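Local coordinates for protein transcription factor SPN1 (Saccharomyces cerevisiae, PDB 3NFQ) that helps regulate transcription by RNA polymerase II and may act both in TBP recruitment and in steps after it, at residues R20-M25 with L77-R82; N26-L31 with M50-L55; I83-L88 with S101-L106. All blocks are in the same frame, centred on the assembly; numbering follows the deposited sequence.

Interaction 1 of 3, residues R20-M25 with L77-R82; sequences RLKDEM and LLQSVR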
ATOM      1  N   ARG A  20       5.053   4.705  13.444  1.00 27.49           N
ATOM      2  CA  ARG A  20       4.002   5.693  13.544  1.00 28.40           C
ATOM      3  C   ARG A  20       3.276   5.947  12.216  1.00 26.91           C
ATOM      4  O   ARG A  20       2.086   6.193  12.202  1.00 26.52           O
ATOM      5  CB  ARG A  20       4.563   7.033  14.003  1.00 29.05           C
ATOM      6  CG  ARG A  20       4.759   7.138  15.491  1.00 37.11           C
ATOM      7  CD  ARG A  20       5.006   8.595  15.891  1.00 47.49           C
ATOM      8  NE  ARG A  20       5.822   8.666  17.107  1.00 55.79           N
ATOM      9  CZ  ARG A  20       5.378   9.050  18.307  1.00 59.79           C
ATOM     10  NH1 ARG A  20       4.107   9.421  18.484  1.00 62.48           N
ATOM     11  NH2 ARG A  20       6.213   9.056  19.342  1.00 60.94           N
ATOM     12  N   LEU A  21       4.005   5.908  11.106  1.00 24.05           N
ATOM     13  CA  LEU A  21       3.354   6.012   9.806  1.00 22.02           C
ATOM     14  C   LEU A  21       2.519   4.756   9.559  1.00 20.93           C
ATOM     15  O   LEU A  21       1.394   4.814   9.098  1.00 20.49           O
ATOM     16  CB  LEU A  21       4.415   6.190   8.722  1.00 21.93           C
ATOM     17  CG  LEU A  21       3.877   6.294   7.304  1.00 21.47           C
ATOM     18  CD1 LEU A  21       3.030   7.554   7.149  1.00 21.92           C
ATOM     19  CD2 LEU A  21       5.047   6.272   6.323  1.00 21.02           C
ATOM     20  N   LYS A  22       3.065   3.627   9.937  1.00 20.38           N
ATOM     21  CA  LYS A  22       2.368   2.373   9.793  1.00 21.33           C
ATOM     22  C   LYS A  22       1.013   2.464  10.503  1.00 22.47           C
ATOM     23  O   LYS A  22      -0.036   2.247   9.903  1.00 22.64           O
ATOM     24  CB  LYS A  22       3.268   1.293  10.335  1.00 21.25           C
ATOM     25  CG  LYS A  22       2.716  -0.058  10.248  1.00 25.10           C
ATOM     26  CD  LYS A  22       3.828  -1.060  10.589  1.00 28.41           C
ATOM     27  CE  LYS A  22       3.273  -2.470  10.629  1.00 29.20           C
ATOM     28  NZ  LYS A  22       4.266  -3.299  11.361  1.00 35.95           N
ATOM     29  N   ASP A  23       1.031   2.888  11.760  1.00 21.56           N
ATOM     30  CA  ASP A  23      -0.214   3.124  12.514  1.00 22.41           C
ATOM     31  C   ASP A  23      -1.110   4.157  11.896  1.00 21.01           C
ATOM     32  O   ASP A  23      -2.309   3.972  11.840  1.00 19.96           O
ATOM     33  CB  ASP A  23       0.077   3.601  13.965  1.00 24.33           C
ATOM     34  CG  ASP A  23       0.828   2.556  14.827  1.00 30.28           C
ATOM     35  OD1 ASP A  23       0.746   1.335  14.559  1.00 35.66           O
ATOM     36  OD2 ASP A  23       1.482   2.996  15.836  1.00 39.37           O
ATOM     37  N   GLU A  24      -0.564   5.297  11.473  1.00 20.08           N
ATOM     38  CA  GLU A  24      -1.409   6.274  10.842  1.00 20.06           C
ATOM     39  C   GLU A  24      -2.084   5.740   9.584  1.00 18.74           C
ATOM     40  O   GLU A  24      -3.211   6.137   9.278  1.00 16.31           O
ATOM     41  CB  GLU A  24      -0.609   7.493  10.401  1.00 20.83           C
ATOM     42  CG  GLU A  24       0.003   8.315  11.561  1.00 30.19           C
ATOM     43  CD  GLU A  24      -1.034   9.205  12.252  1.00 38.55           C
ATOM     44  OE1 GLU A  24      -1.993   9.630  11.562  1.00 40.40           O
ATOM     45  OE2 GLU A  24      -0.890   9.477  13.478  1.00 43.25           O
HETATM   46  N   MSE A  25      -1.350   4.941   8.801  1.00 17.12           N
HETATM   47  CA  MSE A  25      -1.951   4.392   7.572  1.00 17.17           C
HETATM   48  C   MSE A  25      -3.080   3.472   7.920  1.00 14.86           C
HETATM   49  O   MSE A  25      -4.130   3.461   7.248  1.00 13.22           O
HETATM   50  CB  MSE A  25      -0.861   3.667   6.747  1.00 15.50           C
HETATM   51  CG  MSE A  25       0.071   4.642   6.143  1.00 16.90           C
HETATM   52 SE   MSE A  25       1.372   3.591   4.999  1.00 27.40          SE
HETATM   53  CE  MSE A  25       0.126   3.294   3.476  1.00 15.20           C
ATOM     54  N   LEU A  77       6.347  -1.952   7.037  1.00 19.76           N
ATOM     55  CA  LEU A  77       5.458  -0.939   6.537  1.00 19.89           C
ATOM     56  C   LEU A  77       4.664  -1.419   5.302  1.00 18.56           C
ATOM     57  O   LEU A  77       3.545  -0.980   5.048  1.00 18.97           O
ATOM     58  CB  LEU A  77       6.247   0.315   6.206  1.00 19.37           C
ATOM     59  CG  LEU A  77       5.446   1.568   5.814  1.00 21.72           C
ATOM     60  CD1 LEU A  77       4.525   2.067   6.921  1.00 20.74           C
ATOM     61  CD2 LEU A  77       6.392   2.717   5.361  1.00 22.61           C
ATOM     62  N   LEU A  78       5.225  -2.338   4.537  1.00 17.06           N
ATOM     63  CA  LEU A  78       4.478  -2.868   3.367  1.00 16.50           C
ATOM     64  C   LEU A  78       3.151  -3.519   3.737  1.00 14.52           C
ATOM     65  O   LEU A  78       2.251  -3.643   2.940  1.00 14.37           O
ATOM     66  CB  LEU A  78       5.378  -3.800   2.576  1.00 15.06           C
ATOM     67  CG  LEU A  78       6.567  -3.192   1.852  1.00 18.73           C
ATOM     68  CD1 LEU A  78       7.314  -4.269   0.982  1.00 18.95           C
ATOM     69  CD2 LEU A  78       6.049  -2.042   1.011  1.00 17.31           C
ATOM     70  N   GLN A  79       3.008  -3.905   4.995  1.00 16.50           N
ATOM     71  CA  GLN A  79       1.715  -4.426   5.446  1.00 15.59           C
ATOM     72  C   GLN A  79       0.633  -3.382   5.320  1.00 15.67           C
ATOM     73  O   GLN A  79      -0.484  -3.657   4.924  1.00 15.22           O
ATOM     74  CB  GLN A  79       1.790  -4.855   6.919  1.00 15.73           C
ATOM     75  CG  GLN A  79       0.606  -5.804   7.237  1.00 19.60           C
ATOM     76  CD  GLN A  79       0.648  -6.240   8.681  1.00 24.64           C
ATOM     77  OE1 GLN A  79       0.592  -7.440   8.986  1.00 28.10           O
ATOM     78  NE2 GLN A  79       0.799  -5.275   9.567  1.00 22.40           N
ATOM     79  N   SER A  80       0.938  -2.188   5.784  1.00 15.55           N
ATOM     80  CA  SER A  80      -0.003  -1.077   5.655  1.00 16.46           C
ATOM     81  C   SER A  80      -0.240  -0.663   4.198  1.00 15.21           C
ATOM     82  O   SER A  80      -1.340  -0.289   3.869  1.00 13.65           O
ATOM     83  CB  SER A  80       0.500   0.131   6.421  1.00 17.05           C
ATOM     84  OG  SER A  80       0.514  -0.121   7.830  1.00 19.78           O
ATOM     85  N   VAL A  81       0.800  -0.706   3.367  1.00 14.13           N
ATOM     86  CA  VAL A  81       0.638  -0.466   1.906  1.00 13.85           C
ATOM     87  C   VAL A  81      -0.283  -1.486   1.323  1.00 12.52           C
ATOM     88  O   VAL A  81      -1.206  -1.177   0.569  1.00 12.98           O
ATOM     89  CB  VAL A  81       2.003  -0.486   1.170  1.00 13.96           C
ATOM     90  CG1 VAL A  81       1.817  -0.397  -0.390  1.00 13.46           C
ATOM     91  CG2 VAL A  81       2.882   0.626   1.721  1.00 12.77           C
ATOM     92  N   ARG A  82      -0.105  -2.732   1.735  1.00 13.29           N
ATOM     93  CA  ARG A  82      -0.958  -3.761   1.249  1.00 12.29           C
ATOM     94  C   ARG A  82      -2.387  -3.539   1.661  1.00 12.55           C
ATOM     95  O   ARG A  82      -3.308  -3.799   0.881  1.00 12.27           O
ATOM     96  CB  ARG A  82      -0.472  -5.078   1.859  1.00 12.67           C
ATOM     97  CG  ARG A  82      -1.347  -6.233   1.523  1.00 15.21           C
ATOM     98  CD  ARG A  82      -1.259  -7.150   2.725  1.00 28.79           C
ATOM     99  NE  ARG A  82      -2.457  -7.088   3.457  1.00 27.86           N
ATOM    100  CZ  ARG A  82      -2.680  -7.447   4.720  1.00 27.87           C
ATOM    101  NH1 ARG A  82      -1.766  -7.892   5.581  1.00 24.58           N
ATOM    102  NH2 ARG A  82      -3.926  -7.304   5.114  1.00 27.59           N
TER

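Interaction 2 of 3, residues N26-L31 with M50-L55; sequences NIAAQL and MQKVKL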
ATOM      1  N   ASN A  26      -2.878   2.642   8.952  1.00 15.93           N
ATOM      2  CA  ASN A  26      -3.950   1.712   9.326  1.00 17.28           C
ATOM      3  C   ASN A  26      -5.172   2.447   9.866  1.00 16.61           C
ATOM      4  O   ASN A  26      -6.294   2.049   9.593  1.00 16.31           O
ATOM      5  CB  ASN A  26      -3.495   0.683  10.403  1.00 18.16           C
ATOM      6  CG  ASN A  26      -2.379  -0.193   9.937  1.00 22.81           C
ATOM      7  OD1 ASN A  26      -1.649  -0.808  10.766  1.00 26.04           O
ATOM      8  ND2 ASN A  26      -2.198  -0.267   8.618  1.00 20.91           N
ATOM      9  N   ILE A  27      -4.941   3.497  10.649  1.00 16.78           N
ATOM     10  CA  ILE A  27      -6.067   4.284  11.199  1.00 17.09           C
ATOM     11  C   ILE A  27      -6.808   4.934  10.046  1.00 15.79           C
ATOM     12  O   ILE A  27      -8.020   4.928   9.970  1.00 16.49           O
ATOM     13  CB  ILE A  27      -5.560   5.377  12.167  1.00 17.01           C
ATOM     14  CG1 ILE A  27      -5.119   4.731  13.482  1.00 19.38           C
ATOM     15  CG2 ILE A  27      -6.678   6.441  12.388  1.00 18.10           C
ATOM     16  CD1 ILE A  27      -4.120   5.589  14.322  1.00 20.19           C
ATOM     17  N   ALA A  28      -6.082   5.490   9.093  1.00 15.62           N
ATOM     18  CA  ALA A  28      -6.785   6.086   7.938  1.00 14.50           C
ATOM     19  C   ALA A  28      -7.603   5.090   7.149  1.00 15.06           C
ATOM     20  O   ALA A  28      -8.734   5.372   6.708  1.00 13.84           O
ATOM     21  CB  ALA A  28      -5.789   6.789   7.029  1.00 15.18           C
ATOM     22  N   ALA A  29      -7.064   3.880   6.967  1.00 14.62           N
ATOM     23  CA  ALA A  29      -7.779   2.892   6.207  1.00 14.34           C
ATOM     24  C   ALA A  29      -9.083   2.426   6.901  1.00 14.27           C
ATOM     25  O   ALA A  29     -10.136   2.215   6.236  1.00 14.96           O
ATOM     26  CB  ALA A  29      -6.872   1.729   5.938  1.00 14.10           C
ATOM     27  N   GLN A  30      -8.987   2.226   8.220  1.00 15.15           N
ATOM     28  CA  GLN A  30     -10.157   1.869   9.047  1.00 16.31           C
ATOM     29  C   GLN A  30     -11.181   2.994   9.058  1.00 15.99           C
ATOM     30  O   GLN A  30     -12.350   2.779   8.855  1.00 15.05           O
ATOM     31  CB  GLN A  30      -9.717   1.517  10.487  1.00 17.35           C
ATOM     32  CG  GLN A  30     -10.884   0.853  11.296  1.00 27.55           C
ATOM     33  CD  GLN A  30     -11.547  -0.327  10.523  1.00 34.85           C
ATOM     34  OE1 GLN A  30     -10.864  -1.242  10.057  1.00 40.55           O
ATOM     35  NE2 GLN A  30     -12.885  -0.272  10.360  1.00 37.27           N
ATOM     36  N   LEU A  31     -10.739   4.218   9.257  1.00 15.94           N
ATOM     37  CA  LEU A  31     -11.716   5.330   9.158  1.00 17.27           C
ATOM     38  C   LEU A  31     -12.449   5.380   7.821  1.00 18.07           C
ATOM     39  O   LEU A  31     -13.679   5.564   7.776  1.00 17.99           O
ATOM     40  CB  LEU A  31     -11.081   6.680   9.476  1.00 16.37           C
ATOM     41  CG  LEU A  31     -10.586   6.861  10.893  1.00 17.84           C
ATOM     42  CD1 LEU A  31      -9.717   8.081  10.963  1.00 18.15           C
ATOM     43  CD2 LEU A  31     -11.720   6.953  11.905  1.00 18.60           C
HETATM   44  N   MSE A  50     -11.909  10.211   2.976  1.00 26.52           N
HETATM   45  CA  MSE A  50     -10.796  11.066   2.632  1.00 29.81           C
HETATM   46  C   MSE A  50      -9.545  10.827   3.433  1.00 24.64           C
HETATM   47  O   MSE A  50      -8.564  11.491   3.163  1.00 25.47           O
HETATM   48  CB  MSE A  50     -11.175  12.557   2.802  1.00 29.01           C
HETATM   49  CG  MSE A  50     -12.401  12.939   2.020  1.00 34.56           C
HETATM   50 SE   MSE A  50     -12.611  14.939   2.165  1.00 47.80          SE
HETATM   51  CE  MSE A  50     -12.854  15.126   4.236  1.00 44.08           C
ATOM     52  N   GLN A  51      -9.530   9.903   4.402  1.00 21.46           N
ATOM     53  CA  GLN A  51      -8.378   9.872   5.288  1.00 18.48           C
ATOM     54  C   GLN A  51      -7.093   9.420   4.576  1.00 18.93           C
ATOM     55  O   GLN A  51      -6.034  10.019   4.783  1.00 19.08           O
ATOM     56  CB  GLN A  51      -8.621   9.057   6.561  1.00 18.31           C
ATOM     57  CG  GLN A  51      -9.764   9.614   7.461  1.00 15.86           C
ATOM     58  CD  GLN A  51      -9.481  11.078   7.861  1.00 20.76           C
ATOM     59  OE1 GLN A  51     -10.156  11.952   7.373  1.00 23.34           O
ATOM     60  NE2 GLN A  51      -8.472  11.322   8.710  1.00 25.33           N
ATOM     61  N   LYS A  52      -7.176   8.328   3.827  1.00 18.15           N
ATOM     62  CA  LYS A  52      -6.018   7.874   3.042  1.00 18.39           C
ATOM     63  C   LYS A  52      -5.500   8.944   2.076  1.00 18.92           C
ATOM     64  O   LYS A  52      -4.298   9.199   2.052  1.00 18.70           O
ATOM     65  CB  LYS A  52      -6.360   6.612   2.264  1.00 17.44           C
ATOM     66  CG  LYS A  52      -6.708   5.452   3.151  1.00 17.24           C
ATOM     67  CD  LYS A  52      -6.757   4.184   2.242  1.00 12.62           C
ATOM     68  CE  LYS A  52      -7.877   4.117   1.163  1.00 12.35           C
ATOM     69  NZ  LYS A  52      -9.249   4.222   1.850  1.00 16.93           N
ATOM     70  N   VAL A  53      -6.386   9.584   1.322  1.00 20.59           N
ATOM     71  CA  VAL A  53      -5.908  10.621   0.361  1.00 23.20           C
ATOM     72  C   VAL A  53      -5.260  11.769   1.046  1.00 24.00           C
ATOM     73  O   VAL A  53      -4.319  12.344   0.519  1.00 23.29           O
ATOM     74  CB  VAL A  53      -6.975  11.131  -0.667  1.00 24.40           C
ATOM     75  CG1 VAL A  53      -7.475  10.006  -1.521  1.00 24.04           C
ATOM     76  CG2 VAL A  53      -8.146  11.836  -0.008  1.00 26.23           C
ATOM     77  N   LYS A  54      -5.720  12.111   2.251  1.00 23.23           N
ATOM     78  CA  LYS A  54      -5.041  13.172   2.959  1.00 23.15           C
ATOM     79  C   LYS A  54      -3.668  12.777   3.411  1.00 23.77           C
ATOM     80  O   LYS A  54      -2.807  13.629   3.536  1.00 22.80           O
ATOM     81  CB  LYS A  54      -5.811  13.595   4.212  1.00 23.82           C
ATOM     82  CG  LYS A  54      -7.089  14.324   3.901  1.00 26.26           C
ATOM     83  CD  LYS A  54      -7.653  14.854   5.240  1.00 32.03           C
ATOM     84  CE  LYS A  54      -9.065  15.330   5.065  1.00 37.90           C
ATOM     85  NZ  LYS A  54      -9.760  15.461   6.402  1.00 45.17           N
ATOM     86  N   LEU A  55      -3.488  11.491   3.774  1.00 21.22           N
ATOM     87  CA  LEU A  55      -2.219  11.000   4.221  1.00 20.28           C
ATOM     88  C   LEU A  55      -1.302  10.607   3.045  1.00 19.83           C
ATOM     89  O   LEU A  55      -0.110  10.513   3.218  1.00 22.42           O
ATOM     90  CB  LEU A  55      -2.407   9.808   5.160  1.00 20.13           C
ATOM     91  CG  LEU A  55      -1.224   9.203   5.919  1.00 23.51           C
ATOM     92  CD1 LEU A  55      -0.389  10.230   6.774  1.00 20.74           C
ATOM     93  CD2 LEU A  55      -1.741   8.091   6.812  1.00 20.37           C
TER
HETATM   94  O   HOH W   1      -9.592   1.906   3.574  1.00 17.47           O

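Interaction 3 of 3, residues I83-L88 with S101-L106; sequences IWLEPL and SLFAAL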
ATOM      1  N   ILE A  83      -2.600  -3.085   2.898  1.00 12.24           N
ATOM      2  CA  ILE A  83      -4.001  -2.817   3.343  1.00 12.92           C
ATOM      3  C   ILE A  83      -4.675  -1.714   2.493  1.00 12.89           C
ATOM      4  O   ILE A  83      -5.864  -1.791   2.160  1.00 12.01           O
ATOM      5  CB  ILE A  83      -4.003  -2.404   4.837  1.00 15.00           C
ATOM      6  CG1 ILE A  83      -3.784  -3.661   5.676  1.00 15.85           C
ATOM      7  CG2 ILE A  83      -5.377  -1.824   5.279  1.00 16.07           C
ATOM      8  CD1 ILE A  83      -3.333  -3.314   7.129  1.00 21.75           C
ATOM      9  N   TRP A  84      -3.922  -0.661   2.156  1.00 12.28           N
ATOM     10  CA  TRP A  84      -4.472   0.327   1.224  1.00 12.38           C
ATOM     11  C   TRP A  84      -4.846  -0.233  -0.151  1.00 12.71           C
ATOM     12  O   TRP A  84      -5.852   0.165  -0.717  1.00 13.36           O
ATOM     13  CB  TRP A  84      -3.527   1.533   1.071  1.00 12.69           C
ATOM     14  CG  TRP A  84      -3.529   2.421   2.244  1.00 13.99           C
ATOM     15  CD1 TRP A  84      -3.850   2.100   3.532  1.00 15.14           C
ATOM     16  CD2 TRP A  84      -3.155   3.789   2.251  1.00 12.59           C
ATOM     17  NE1 TRP A  84      -3.667   3.187   4.348  1.00 13.32           N
ATOM     18  CE2 TRP A  84      -3.268   4.245   3.581  1.00 17.29           C
ATOM     19  CE3 TRP A  84      -2.756   4.687   1.259  1.00 15.50           C
ATOM     20  CZ2 TRP A  84      -3.009   5.530   3.944  1.00 12.84           C
ATOM     21  CZ3 TRP A  84      -2.460   5.998   1.629  1.00 12.74           C
ATOM     22  CH2 TRP A  84      -2.587   6.412   2.948  1.00 14.83           C
ATOM     23  N   LEU A  85      -4.079  -1.196  -0.673  1.00 13.46           N
ATOM     24  CA  LEU A  85      -4.278  -1.673  -2.052  1.00 12.11           C
ATOM     25  C   LEU A  85      -5.314  -2.781  -2.110  1.00 12.44           C
ATOM     26  O   LEU A  85      -5.925  -3.007  -3.152  1.00 12.19           O
ATOM     27  CB  LEU A  85      -2.932  -2.227  -2.562  1.00 10.26           C
ATOM     28  CG  LEU A  85      -1.906  -1.121  -2.948  1.00 13.05           C
ATOM     29  CD1 LEU A  85      -0.544  -1.733  -3.263  1.00 12.84           C
ATOM     30  CD2 LEU A  85      -2.451  -0.307  -4.113  1.00 10.87           C
ATOM     31  N   GLU A  86      -5.469  -3.505  -1.014  1.00 14.21           N
ATOM     32  CA  GLU A  86      -6.244  -4.746  -1.108  1.00 15.91           C
ATOM     33  C   GLU A  86      -7.703  -4.515  -1.429  1.00 16.00           C
ATOM     34  O   GLU A  86      -8.316  -3.508  -1.009  1.00 16.27           O
ATOM     35  CB  GLU A  86      -6.080  -5.598   0.181  1.00 14.83           C
ATOM     36  CG  GLU A  86      -6.945  -5.226   1.312  1.00 17.71           C
ATOM     37  CD  GLU A  86      -6.511  -5.866   2.657  1.00 19.50           C
ATOM     38  OE1 GLU A  86      -5.752  -6.837   2.640  1.00 22.55           O
ATOM     39  OE2 GLU A  86      -6.948  -5.385   3.727  1.00 25.33           O
ATOM     40  N   PRO A  87      -8.294  -5.456  -2.185  1.00 15.63           N
ATOM     41  CA  PRO A  87      -9.685  -5.326  -2.545  1.00 15.37           C
ATOM     42  C   PRO A  87     -10.561  -5.564  -1.353  1.00 16.18           C
ATOM     43  O   PRO A  87     -10.207  -6.336  -0.445  1.00 15.86           O
ATOM     44  CB  PRO A  87      -9.916  -6.444  -3.592  1.00 15.78           C
ATOM     45  CG  PRO A  87      -8.819  -7.367  -3.403  1.00 14.90           C
ATOM     46  CD  PRO A  87      -7.643  -6.611  -2.834  1.00 14.47           C
ATOM     47  N   LEU A  88     -11.736  -4.959  -1.391  1.00 17.63           N
ATOM     48  CA  LEU A  88     -12.725  -5.219  -0.361  1.00 19.66           C
ATOM     49  C   LEU A  88     -13.374  -6.529  -0.788  1.00 18.90           C
ATOM     50  O   LEU A  88     -13.149  -6.996  -1.900  1.00 20.09           O
ATOM     51  CB  LEU A  88     -13.792  -4.131  -0.353  1.00 19.67           C
ATOM     52  CG  LEU A  88     -13.279  -2.687  -0.059  1.00 21.40           C
ATOM     53  CD1 LEU A  88     -14.496  -1.801  -0.015  1.00 27.47           C
ATOM     54  CD2 LEU A  88     -12.627  -2.662   1.244  1.00 24.07           C
ATOM     55  N   SER A 101      -0.137   5.871  -7.275  1.00 15.97           N
ATOM     56  CA  SER A 101       0.886   6.432  -6.389  1.00 16.90           C
ATOM     57  C   SER A 101       1.619   5.369  -5.624  1.00 15.78           C
ATOM     58  O   SER A 101       2.846   5.423  -5.467  1.00 16.87           O
ATOM     59  CB  SER A 101       0.290   7.400  -5.373  1.00 17.14           C
ATOM     60  OG  SER A 101      -0.251   8.506  -6.084  1.00 22.42           O
ATOM     61  N   LEU A 102       0.873   4.422  -5.070  1.00 14.81           N
ATOM     62  CA  LEU A 102       1.563   3.341  -4.335  1.00 14.35           C
ATOM     63  C   LEU A 102       2.412   2.431  -5.206  1.00 14.00           C
ATOM     64  O   LEU A 102       3.546   2.049  -4.832  1.00 14.99           O
ATOM     65  CB  LEU A 102       0.569   2.532  -3.496  1.00 13.93           C
ATOM     66  CG  LEU A 102      -0.109   3.294  -2.348  1.00 12.50           C
ATOM     67  CD1 LEU A 102      -1.082   2.333  -1.604  1.00 15.04           C
ATOM     68  CD2 LEU A 102       0.894   3.824  -1.390  1.00 11.04           C
ATOM     69  N   PHE A 103       1.907   2.074  -6.381  1.00 14.72           N
ATOM     70  CA  PHE A 103       2.680   1.210  -7.249  1.00 15.41           C
ATOM     71  C   PHE A 103       3.925   1.955  -7.772  1.00 15.21           C
ATOM     72  O   PHE A 103       4.981   1.388  -7.908  1.00 17.01           O
ATOM     73  CB  PHE A 103       1.801   0.650  -8.395  1.00 14.40           C
ATOM     74  CG  PHE A 103       1.147  -0.682  -8.062  1.00 17.16           C
ATOM     75  CD1 PHE A 103      -0.229  -0.764  -7.856  1.00 15.78           C
ATOM     76  CD2 PHE A 103       1.909  -1.837  -8.007  1.00 17.45           C
ATOM     77  CE1 PHE A 103      -0.843  -2.028  -7.569  1.00 18.98           C
ATOM     78  CE2 PHE A 103       1.292  -3.083  -7.720  1.00 21.61           C
ATOM     79  CZ  PHE A 103      -0.056  -3.157  -7.505  1.00 17.59           C
ATOM     80  N   ALA A 104       3.835   3.252  -8.009  1.00 17.01           N
ATOM     81  CA  ALA A 104       5.031   3.951  -8.444  1.00 18.27           C
ATOM     82  C   ALA A 104       6.085   3.988  -7.343  1.00 19.56           C
ATOM     83  O   ALA A 104       7.296   3.836  -7.591  1.00 19.41           O
ATOM     84  CB  ALA A 104       4.670   5.420  -8.922  1.00 17.04           C
ATOM     85  N   ALA A 105       5.643   4.189  -6.102  1.00 19.36           N
ATOM     86  CA  ALA A 105       6.548   4.145  -4.965  1.00 20.55           C
ATOM     87  C   ALA A 105       7.137   2.766  -4.743  1.00 20.84           C
ATOM     88  O   ALA A 105       8.312   2.673  -4.427  1.00 23.92           O
ATOM     89  CB  ALA A 105       5.822   4.660  -3.685  1.00 21.01           C
ATOM     90  N   LEU A 106       6.377   1.687  -4.937  1.00 19.89           N
ATOM     91  CA  LEU A 106       6.888   0.327  -4.754  1.00 20.58           C
ATOM     92  C   LEU A 106       7.899  -0.049  -5.858  1.00 24.13           C
ATOM     93  O   LEU A 106       8.755  -0.923  -5.662  1.00 23.02           O
ATOM     94  CB  LEU A 106       5.781  -0.701  -4.823  1.00 22.34           C
ATOM     95  CG  LEU A 106       4.757  -0.761  -3.663  1.00 20.96           C
ATOM     96  CD1 LEU A 106       3.543  -1.520  -4.087  1.00 24.55           C
ATOM     97  CD2 LEU A 106       5.436  -1.403  -2.425  1.00 22.81           C
TER

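Interaction 1 of 3, residues R20-M25 with L77-R82
Lys-22 and Leu-77 bring their CA atoms within 5.6 Å of each other where helix segments 20-25 and 77-82 run nearly parallel, their axes 9.0 Å apart and inclined by 18°. Leu-77 fits against the backbone of helix 10-42: CD1 lies 3.6 Å from Lys-22 CA, while the other methyl, CD2, meets Leu-21 CD2 at 3.9 Å as the two leucine side chains pass at a slant. Met-25, present as selenomethionine, crosses Leu-77 at about a right angle. Its SE is 3.8 Å from Ser-80 CB, and the bend at chi3 (77°) carries CE on toward the backbone of Ser-80 and the CG2 methyl of Val-81. Ser-80 OG stands 3.2 Å from the carbonyl oxygen of Lys-22 and accepts a weak hydrogen bond from Asn-26 ND2. The Lys-22 chain, CG anti to the backbone N, passes close by with CG 3.3 Å from Ser-80 OG; farther out it runs extended past the Gln-79 amide, and NZ is hydrogen-bonded to the carbonyl oxygen of Asn-75. Helix 51-63 also packs on helix 10-42, through Val-62 against Leu-21 and through Leu-55 and Val-59 against Met-25, while Ile-72 of helix 69-74 touches Leu-77.

Interaction 2 of 3, residues N26-L31 with M50-L55
Ala-28 and Gln-51 form the centre of the contact, with CB of Ala-28 3.7 Å from CB of Gln-51. The same methyl reaches the backbone N of Lys-52 at 3.8 Å and, more loosely, Leu-55 CD2 at 4.3 Å, so a single alanine meets the start of the opposing helix at three residues. To one side of it, the side chains of Leu-31 and Gln-51 lie at a slant to each other. Gln-51 CG is 3.8 Å from Leu-31 CB and about equally close to the CD1 methyl; the chain turns at chi2 (-57°), and its amide nitrogen stays near that methyl. To the other side, Lys-52 rests its CG 4.1 Å from Ala-29 CA. Bends at chi3 and chi4 fold the lysine chain back, and a water links its end to the first helix, accepting from Lys-52 NZ at 2.9 Å and donating to the carbonyl oxygen of Ala-29 at 2.7 Å.

In the next shell, Asp-32, just beyond Leu-31, holds both Lys-52 and the start of helix 51-63: it joins Lys-52 NZ in a salt bridge through OD2 and takes a hydrogen bond from the backbone N of Gln-51 through OD1. Segments 26-31 and 51-55 run in largely opposed directions, at 148°, and Met-50 occupies the N-cap position. Trp-84 of helix 77-85 lies against both Ala-29 and Lys-52.

The contact thus pairs a small apolar centre with a polar margin. The Asp-32 carboxylate would probably be favoured by the N-terminal end of helix 51-63, whose Gln-51 N-H it accepts, as well as by the lysine charge, and together these interactions tie the start of that helix to helix 10-42.

Interaction 3 of 3, residues I83-L88 with S101-L106
Leu-85 and Leu-102 slide past one another in opposite directions, and the CD1 methyl of Leu-102 is the atom on which most of the contact turns. It lies 3.8 Å from Leu-85 CG and 3.9 Å from Leu-85 CD2, and it also approaches CB of Trp-84 at 3.7 Å. The tryptophan and Leu-102 side chains cross at roughly a right angle, and the methyl also comes near the indole at CE3, 4.1 Å away. With chi2 near 180°, CD1 of Leu-102 continues the extended chain and reaches both Leu-85 and Trp-84.

This is an all-helical arrangement that belongs to the family of TFIIS N-terminal, helical-bundle-like domains, and here the last turn of helix 77-85 is laid against the C-terminal half of helix 96-107 near the centre of the chain. Glu-86 is the residue at which the backbone leaves helical geometry, so the leucine and tryptophan belong to the end of that helix. Trp-84 is set by a hydrogen bond from its NE1 to the carbonyl oxygen of Met-25 on helix 10-42.

Both methyls of Leu-85 approach Phe-103. CD2 comes to 4.2 Å from Phe-103 CE1, and CD1 stands above one face of the same ring, displaced toward its rim; CD1 alone goes on to meet the CD1 methyl of Leu-106, tip to tip at 4.2 Å. An alanine in place of Leu-85 would probably open a gap between Leu-102, Phe-103 and Leu-106 and leave the phenyl ring less firmly held on this side. Elsewhere the Phe-103 ring stacks edge-to-face with Tyr-128 of helix 121-130, and Leu-141, Ala-142 and Leu-145 of helix 136-149 touch it.

In the fold
Interactions 1 and 2 follow one another along helix 10-42, their centres about 10 Å apart, and interaction 2 is nested within the loop of chain that interaction 1 closes. Interaction 3 comes later in sequence, its centre about 11 Å from that of interaction 1 and about 13 Å from that of interaction 2; it shares helix 77-85 with the first. Helix 77-85 thus lies between helix 10-42 and helix 96-107 and meets both. Trp-84, part of interaction 3, also reaches Met-25 of interaction 1 and Ala-29 and Lys-52 of interaction 2. The contacts pack helices 10-42, 51-63, 77-85 and 96-107 into one compact helical domain, the conserved central domain of the transcription factor.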